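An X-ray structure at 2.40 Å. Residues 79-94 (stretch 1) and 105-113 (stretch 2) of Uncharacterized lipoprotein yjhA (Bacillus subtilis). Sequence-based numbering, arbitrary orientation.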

ATOM      1  N   SER A  79     -10.164   0.654  -9.072  1.00 57.88           N
ATOM      2  CA  SER A  79      -9.489  -0.104  -8.035  1.00 55.44           C
ATOM      3  C   SER A  79      -9.284  -1.571  -8.377  1.00 54.54           C
ATOM      4  O   SER A  79     -10.111  -2.190  -9.045  1.00 57.30           O
ATOM      5  CB  SER A  79     -10.271  -0.004  -6.722  1.00 54.31           C
ATOM      6  OG  SER A  79     -10.509   1.347  -6.366  1.00 55.92           O
ATOM      7  N   VAL A  80      -8.164  -2.115  -7.914  1.00 52.69           N
ATOM      8  CA  VAL A  80      -7.844  -3.515  -8.115  1.00 52.75           C
ATOM      9  C   VAL A  80      -7.793  -4.145  -6.725  1.00 54.57           C
ATOM     10  O   VAL A  80      -7.020  -3.720  -5.872  1.00 56.56           O
ATOM     11  CB  VAL A  80      -6.472  -3.700  -8.810  1.00 55.43           C
ATOM     12  CG1 VAL A  80      -6.177  -5.190  -8.993  1.00 47.41           C
ATOM     13  CG2 VAL A  80      -6.466  -2.983 -10.154  1.00 49.59           C
ATOM     14  N   ARG A  81      -8.632  -5.148  -6.502  1.00 56.35           N
ATOM     15  CA  ARG A  81      -8.701  -5.842  -5.219  1.00 57.00           C
ATOM     16  C   ARG A  81      -7.323  -6.214  -4.667  1.00 55.35           C
ATOM     17  O   ARG A  81      -6.468  -6.691  -5.403  1.00 56.57           O
ATOM     18  CB  ARG A  81      -9.527  -7.127  -5.356  1.00 56.07           C
ATOM     19  CG  ARG A  81     -11.022  -6.955  -5.690  1.00 65.61           C
ATOM     20  CD  ARG A  81     -11.271  -6.561  -7.153  1.00 68.81           C
ATOM     21  NE  ARG A  81     -10.368  -7.276  -8.051  1.00 69.08           N
ATOM     22  CZ  ARG A  81      -9.843  -6.752  -9.153  1.00 65.80           C
ATOM     23  NH1 ARG A  81      -9.025  -7.473  -9.908  1.00 65.57           N
ATOM     24  NH2 ARG A  81     -10.138  -5.508  -9.505  1.00 68.73           N
ATOM     25  N   PRO A  82      -7.087  -5.999  -3.361  1.00 54.43           N
ATOM     26  CA  PRO A  82      -5.785  -6.346  -2.776  1.00 54.49           C
ATOM     27  C   PRO A  82      -5.679  -7.860  -2.589  1.00 54.91           C
ATOM     28  O   PRO A  82      -6.680  -8.539  -2.370  1.00 52.79           O
ATOM     29  CB  PRO A  82      -5.784  -5.583  -1.456  1.00 52.50           C
ATOM     30  CG  PRO A  82      -7.222  -5.574  -1.080  1.00 50.24           C
ATOM     31  CD  PRO A  82      -7.922  -5.274  -2.386  1.00 53.95           C
ATOM     32  N   VAL A  83      -4.468  -8.386  -2.661  1.00 56.54           N
ATOM     33  CA  VAL A  83      -4.252  -9.823  -2.536  1.00 58.92           C
ATOM     34  C   VAL A  83      -3.060 -10.105  -1.631  1.00 61.16           C
ATOM     35  O   VAL A  83      -2.310  -9.194  -1.292  1.00 63.28           O
ATOM     36  CB  VAL A  83      -3.946 -10.432  -3.956  1.00 58.97           C
ATOM     37  CG1 VAL A  83      -2.972 -11.593  -3.847  1.00 58.51           C
ATOM     38  CG2 VAL A  83      -5.235 -10.878  -4.638  1.00 53.67           C
ATOM     39  N   PHE A  84      -2.906 -11.356  -1.207  1.00 65.63           N
ATOM     40  CA  PHE A  84      -1.731 -11.741  -0.433  1.00 69.49           C
ATOM     41  C   PHE A  84      -1.313 -13.179  -0.713  1.00 71.05           C
ATOM     42  O   PHE A  84      -2.150 -14.063  -0.913  1.00 71.04           O
ATOM     43  CB  PHE A  84      -1.905 -11.534   1.079  1.00 69.71           C
ATOM     44  CG  PHE A  84      -2.938 -12.409   1.719  1.00 71.15           C
ATOM     45  CD1 PHE A  84      -4.286 -12.185   1.485  1.00 70.73           C
ATOM     46  CD2 PHE A  84      -2.566 -13.413   2.612  1.00 70.34           C
ATOM     47  CE1 PHE A  84      -5.257 -12.937   2.130  1.00 69.70           C
ATOM     48  CE2 PHE A  84      -3.531 -14.175   3.264  1.00 74.42           C
ATOM     49  CZ  PHE A  84      -4.881 -13.934   3.023  1.00 73.28           C
ATOM     50  N   SER A  85      -0.005 -13.399  -0.766  1.00 73.80           N
ATOM     51  CA  SER A  85       0.509 -14.738  -1.003  1.00 76.03           C
ATOM     52  C   SER A  85       1.212 -15.230   0.247  1.00 76.73           C
ATOM     53  O   SER A  85       1.787 -14.447   1.005  1.00 77.57           O
ATOM     54  CB  SER A  85       1.483 -14.771  -2.186  1.00 77.36           C
ATOM     55  OG  SER A  85       1.814 -16.115  -2.518  1.00 79.98           O
ATOM     56  N   ILE A  86       1.152 -16.541   0.451  1.00 78.37           N
ATOM     57  CA  ILE A  86       1.758 -17.194   1.600  1.00 79.88           C
ATOM     58  C   ILE A  86       3.276 -17.017   1.561  1.00 80.19           C
ATOM     59  O   ILE A  86       3.959 -17.189   2.573  1.00 79.72           O
ATOM     60  CB  ILE A  86       1.430 -18.712   1.590  1.00 81.45           C
ATOM     61  CG1 ILE A  86      -0.063 -18.923   1.304  1.00 84.00           C
ATOM     62  CG2 ILE A  86       1.828 -19.353   2.912  1.00 78.46           C
ATOM     63  CD1 ILE A  86      -0.433 -18.864  -0.177  1.00 83.39           C
ATOM     64  N   GLU A  87       3.794 -16.668   0.387  1.00 80.09           N
ATOM     65  CA  GLU A  87       5.227 -16.485   0.210  1.00 81.31           C
ATOM     66  C   GLU A  87       5.788 -15.318   1.018  1.00 81.59           C
ATOM     67  O   GLU A  87       6.692 -15.506   1.835  1.00 82.46           O
ATOM     68  CB  GLU A  87       5.551 -16.312  -1.276  1.00 82.20           C
ATOM     69  CG  GLU A  87       5.197 -17.529  -2.125  1.00 83.31           C
ATOM     70  CD  GLU A  87       5.452 -17.306  -3.601  1.00 83.85           C
ATOM     71  OE1 GLU A  87       6.631 -17.178  -3.991  1.00 87.72           O
ATOM     72  OE2 GLU A  87       4.471 -17.252  -4.371  1.00 83.33           O
ATOM     73  N   GLU A  88       5.256 -14.118   0.804  1.00 82.08           N
ATOM     74  CA  GLU A  88       5.731 -12.950   1.537  1.00 81.54           C
ATOM     75  C   GLU A  88       5.218 -13.000   2.982  1.00 80.79           C
ATOM     76  O   GLU A  88       4.713 -12.005   3.509  1.00 80.89           O
ATOM     77  CB  GLU A  88       5.259 -11.659   0.857  1.00 82.11           C
ATOM     78  CG  GLU A  88       5.209 -11.719  -0.664  1.00 79.89           C
ATOM     79  CD  GLU A  88       4.010 -12.501  -1.163  1.00 83.86           C
ATOM     80  OE1 GLU A  88       2.870 -12.116  -0.825  1.00 88.46           O
ATOM     81  OE2 GLU A  88       4.203 -13.496  -1.892  1.00 87.83           O
ATOM     82  N   LYS A  89       5.344 -14.167   3.611  1.00 79.70           N
ATOM     83  CA  LYS A  89       4.908 -14.362   4.993  1.00 79.29           C
ATOM     84  C   LYS A  89       5.753 -13.481   5.912  1.00 78.33           C
ATOM     85  O   LYS A  89       6.986 -13.501   5.846  1.00 78.58           O
ATOM     86  CB  LYS A  89       5.047 -15.835   5.382  1.00 80.64           C
ATOM     87  N   GLY A  90       5.080 -12.706   6.760  1.00 77.11           N
ATOM     88  CA  GLY A  90       5.767 -11.807   7.669  1.00 74.10           C
ATOM     89  C   GLY A  90       5.970 -10.427   7.058  1.00 71.28           C
ATOM     90  O   GLY A  90       6.321  -9.475   7.758  1.00 71.21           O
ATOM     91  N   ARG A  91       5.744 -10.310   5.752  1.00 67.98           N
ATOM     92  CA  ARG A  91       5.924  -9.037   5.054  1.00 64.87           C
ATOM     93  C   ARG A  91       4.598  -8.382   4.664  1.00 62.04           C
ATOM     94  O   ARG A  91       4.542  -7.176   4.422  1.00 59.67           O
ATOM     95  CB  ARG A  91       6.769  -9.241   3.789  1.00 65.03           C
ATOM     96  CG  ARG A  91       8.170  -9.800   4.027  1.00 66.71           C
ATOM     97  CD  ARG A  91       8.842 -10.164   2.702  1.00 69.83           C
ATOM     98  NE  ARG A  91       9.180  -8.983   1.910  1.00 63.98           N
ATOM     99  CZ  ARG A  91       9.144  -8.929   0.580  1.00 64.21           C
ATOM    100  NH1 ARG A  91       8.778  -9.991  -0.126  1.00 65.43           N
ATOM    101  NH2 ARG A  91       9.482  -7.810  -0.047  1.00 63.50           N
ATOM    102  N   ILE A  92       3.541  -9.185   4.599  1.00 59.54           N
ATOM    103  CA  ILE A  92       2.216  -8.696   4.232  1.00 58.71           C
ATOM    104  C   ILE A  92       1.794  -7.525   5.120  1.00 55.51           C
ATOM    105  O   ILE A  92       1.676  -7.677   6.336  1.00 56.78           O
ATOM    106  CB  ILE A  92       1.158  -9.813   4.364  1.00 58.32           C
ATOM    107  CG1 ILE A  92       1.569 -11.034   3.530  1.00 64.59           C
ATOM    108  CG2 ILE A  92      -0.197  -9.295   3.914  1.00 62.77           C
ATOM    109  CD1 ILE A  92       1.715 -10.763   2.038  1.00 67.94           C
ATOM    110  N   LEU A  93       1.569  -6.363   4.509  1.00 49.40           N
ATOM    111  CA  LEU A  93       1.160  -5.173   5.254  1.00 50.42           C
ATOM    112  C   LEU A  93      -0.302  -5.300   5.680  1.00 49.93           C
ATOM    113  O   LEU A  93      -1.199  -5.342   4.840  1.00 53.71           O
ATOM    114  CB  LEU A  93       1.341  -3.921   4.387  1.00 49.99           C
ATOM    115  CG  LEU A  93       1.127  -2.548   5.034  1.00 47.05           C
ATOM    116  CD1 LEU A  93       1.573  -1.467   4.064  1.00 45.65           C
ATOM    117  CD2 LEU A  93      -0.333  -2.355   5.404  1.00 45.89           C
HETATM  118  N   MSE A  94      -0.549  -5.340   6.982  1.00 47.40           N
HETATM  119  CA  MSE A  94      -1.915  -5.486   7.457  1.00 46.74           C
HETATM  120  C   MSE A  94      -2.360  -4.320   8.331  1.00 43.23           C
HETATM  121  O   MSE A  94      -3.216  -3.523   7.934  1.00 42.42           O
HETATM  122  CB  MSE A  94      -2.032  -6.799   8.226  1.00 48.85           C
HETATM  123  CG  MSE A  94      -3.253  -7.605   7.887  1.00 62.01           C
HETATM  124 SE   MSE A  94      -3.382  -8.047   5.987  1.00 98.38          SE
HETATM  125  CE  MSE A  94      -2.578  -9.802   6.067  1.00 88.51           C
TER
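Stretch 2, residues 105-113: TGVLSYVIP

The contact between these two stretches is a backbone-led one, in which a single extended strand is met at two separate places by a largely irregular segment, and mostly apolar side chains fill in around the few hydrogen bonds. It illustrates a general principle: a chain need not form a regular sheet to dock on a strand edge, provided that it offers a few backbone groups at the right positions.

Stretch 2 is extended from Thr105 to Ile112, continuing a strand that begins earlier in the chain, and Pro113 lies beyond the strand. Stretch 1 is mostly loop, with a brief strand-like passage around Val83 and Phe84. No single direction describes the contact: Val83 lies beside Ser109 (CA-CA 4.8 Å) in a loose antiparallel bridge, whereas at Val107 the chain of stretch 1 crosses the strand obliquely, with Ile92 beside Val107 and Leu93 beside Gly106. Between these places stretch 1 bulges away, so that Ile86 and Gly90 are out of reach of the strand.

The better defined attachment is centred on Val107, which uses both of its backbone polar groups. Val107 N donates to Arg91 O at 2.8 Å, and Leu93 N donates to Val107 O at 3.0 Å, the latter nearly straight at 169°. Together these bonds bracket Ile92, whose CA lies 4.9 Å from the CA of Val107. The side chain of Ile92 starts away from the strand, yet its CD1 still reaches to 3.8 Å from Val107 CG2. Glu88 CB packs on the same methyl, 3.8 Å from Val107 CG2, while the other methyl, Val107 CG1, lies over one face of the Arg91 guanidinium, 3.5 Å from Arg91 NH2. Val107 accordingly has more of its surface covered than any other residue of the pair of stretches.

Next to it, Gly106 shows what the absence of a side chain permits. Arg91 O comes within 3.1 Å of Gly106 CA, and a CB here would point toward stretch 1, into tight contact with that same oxygen and with Leu93 CB. Leu93 itself points toward the strand, and its CD1 meets Leu108 CD1 at 3.6 Å.

The bulge has its own internal support: Ser85 N donates to Glu88 OE1 at 3.1 Å, and Arg91 N to Glu88 O at 3.0 Å.

At the other attachment, Val83 N donates to Ser109 O at 2.6 Å, with an angle of 143°. The same acceptor receives a CA-H...O contact from Pro82, with Pro82 CA 3.5 Å from Ser109 O. Beyond this point the contact passes to Tyr110 and its neighbours. Val80 O approaches the edge of the tyrosine ring, 3.1 Å from Tyr110 CD1, and Pro82 CB rests 4.0 Å from Tyr110 CE1. Val80 points toward the strand, placing its CG1 4.0 Å from Tyr110 CB, and Val83 CG2 lies 4.4 Å from Val111 CG1. In all, 711 Å² is buried, summed over both sides.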

ATOM      1  N   THR A 105       7.958  -1.464   7.202  1.00 42.94           N
ATOM      2  CA  THR A 105       8.041  -1.824   5.793  1.00 43.50           C
ATOM      3  C   THR A 105       7.225  -3.088   5.568  1.00 44.11           C
ATOM      4  O   THR A 105       7.283  -4.024   6.368  1.00 41.52           O
ATOM      5  CB  THR A 105       9.519  -2.038   5.349  1.00 43.79           C
ATOM      6  OG1 THR A 105      10.295  -0.876   5.679  1.00 46.91           O
ATOM      7  CG2 THR A 105       9.602  -2.254   3.842  1.00 46.03           C
ATOM      8  N   GLY A 106       6.451  -3.096   4.486  1.00 42.71           N
ATOM      9  CA  GLY A 106       5.599  -4.231   4.181  1.00 42.33           C
ATOM     10  C   GLY A 106       5.199  -4.296   2.721  1.00 42.74           C
ATOM     11  O   GLY A 106       5.562  -3.429   1.924  1.00 42.43           O
ATOM     12  N   VAL A 107       4.427  -5.314   2.362  1.00 43.07           N
ATOM     13  CA  VAL A 107       4.040  -5.475   0.974  1.00 45.67           C
ATOM     14  C   VAL A 107       2.537  -5.471   0.695  1.00 44.74           C
ATOM     15  O   VAL A 107       1.731  -5.842   1.549  1.00 43.19           O
ATOM     16  CB  VAL A 107       4.676  -6.789   0.398  1.00 46.82           C
ATOM     17  CG1 VAL A 107       6.213  -6.682   0.431  1.00 48.24           C
ATOM     18  CG2 VAL A 107       4.230  -8.005   1.215  1.00 50.30           C
ATOM     19  N   LEU A 108       2.185  -5.012  -0.506  1.00 44.66           N
ATOM     20  CA  LEU A 108       0.809  -4.964  -1.002  1.00 44.79           C
ATOM     21  C   LEU A 108       0.860  -5.857  -2.236  1.00 47.01           C
ATOM     22  O   LEU A 108       1.891  -5.915  -2.904  1.00 48.10           O
ATOM     23  CB  LEU A 108       0.414  -3.542  -1.431  1.00 42.10           C
ATOM     24  CG  LEU A 108      -0.090  -2.495  -0.436  1.00 38.61           C
ATOM     25  CD1 LEU A 108       0.390  -2.811   0.960  1.00 42.82           C
ATOM     26  CD2 LEU A 108       0.394  -1.117  -0.879  1.00 32.42           C
ATOM     27  N   SER A 109      -0.232  -6.545  -2.554  1.00 51.26           N
ATOM     28  CA  SER A 109      -0.230  -7.427  -3.715  1.00 53.11           C
ATOM     29  C   SER A 109      -1.517  -7.359  -4.530  1.00 54.70           C
ATOM     30  O   SER A 109      -2.613  -7.220  -3.979  1.00 55.95           O
ATOM     31  CB  SER A 109       0.029  -8.869  -3.267  1.00 53.07           C
ATOM     32  OG  SER A 109       0.652  -9.620  -4.297  1.00 56.07           O
ATOM     33  N   TYR A 110      -1.370  -7.461  -5.848  1.00 55.31           N
ATOM     34  CA  TYR A 110      -2.503  -7.389  -6.767  1.00 56.69           C
ATOM     35  C   TYR A 110      -2.271  -8.255  -7.999  1.00 57.89           C
ATOM     36  O   TYR A 110      -1.132  -8.473  -8.412  1.00 57.76           O
ATOM     37  CB  TYR A 110      -2.697  -5.947  -7.229  1.00 57.30           C
ATOM     38  CG  TYR A 110      -2.803  -4.943  -6.114  1.00 56.22           C
ATOM     39  CD1 TYR A 110      -4.043  -4.592  -5.583  1.00 54.11           C
ATOM     40  CD2 TYR A 110      -1.660  -4.345  -5.584  1.00 53.71           C
ATOM     41  CE1 TYR A 110      -4.144  -3.669  -4.549  1.00 44.41           C
ATOM     42  CE2 TYR A 110      -1.750  -3.419  -4.545  1.00 55.46           C
ATOM     43  CZ  TYR A 110      -2.995  -3.088  -4.033  1.00 47.88           C
ATOM     44  OH  TYR A 110      -3.091  -2.201  -2.991  1.00 41.06           O
ATOM     45  N   VAL A 111      -3.360  -8.729  -8.592  1.00 61.32           N
ATOM     46  CA  VAL A 111      -3.286  -9.553  -9.787  1.00 62.53           C
ATOM     47  C   VAL A 111      -3.711  -8.717 -10.986  1.00 65.18           C
ATOM     48  O   VAL A 111      -4.792  -8.126 -11.000  1.00 65.08           O
ATOM     49  CB  VAL A 111      -4.186 -10.783  -9.659  1.00 61.79           C
ATOM     50  CG1 VAL A 111      -3.603 -11.730  -8.620  1.00 62.48           C
ATOM     51  CG2 VAL A 111      -5.593 -10.362  -9.254  1.00 60.76           C
ATOM     52  N   ILE A 112      -2.842  -8.661 -11.991  1.00 67.56           N
ATOM     53  CA  ILE A 112      -3.115  -7.879 -13.185  1.00 70.27           C
ATOM     54  C   ILE A 112      -2.626  -8.585 -14.452  1.00 71.17           C
ATOM     55  O   ILE A 112      -1.928  -9.598 -14.382  1.00 72.37           O
ATOM     56  CB  ILE A 112      -2.429  -6.480 -13.106  1.00 71.18           C
ATOM     57  CG1 ILE A 112      -0.907  -6.628 -13.208  1.00 69.41           C
ATOM     58  CG2 ILE A 112      -2.815  -5.784 -11.809  1.00 68.95           C
ATOM     59  CD1 ILE A 112      -0.195  -5.364 -13.679  1.00 65.43           C
ATOM     60  N   PRO A 113      -2.998  -8.056 -15.630  1.00 71.60           N
ATOM     61  CA  PRO A 113      -2.613  -8.605 -16.936  1.00 71.43           C
ATOM     62  C   PRO A 113      -1.093  -8.667 -17.107  1.00 70.52           C
ATOM     63  O   PRO A 113      -0.378  -7.763 -16.676  1.00 71.62           O
ATOM     64  CB  PRO A 113      -3.243  -7.626 -17.921  1.00 71.43           C
ATOM     65  CG  PRO A 113      -4.423  -7.091 -17.185  1.00 72.08           C
ATOM     66  CD  PRO A 113      -3.915  -6.912 -15.787  1.00 70.75           C
TER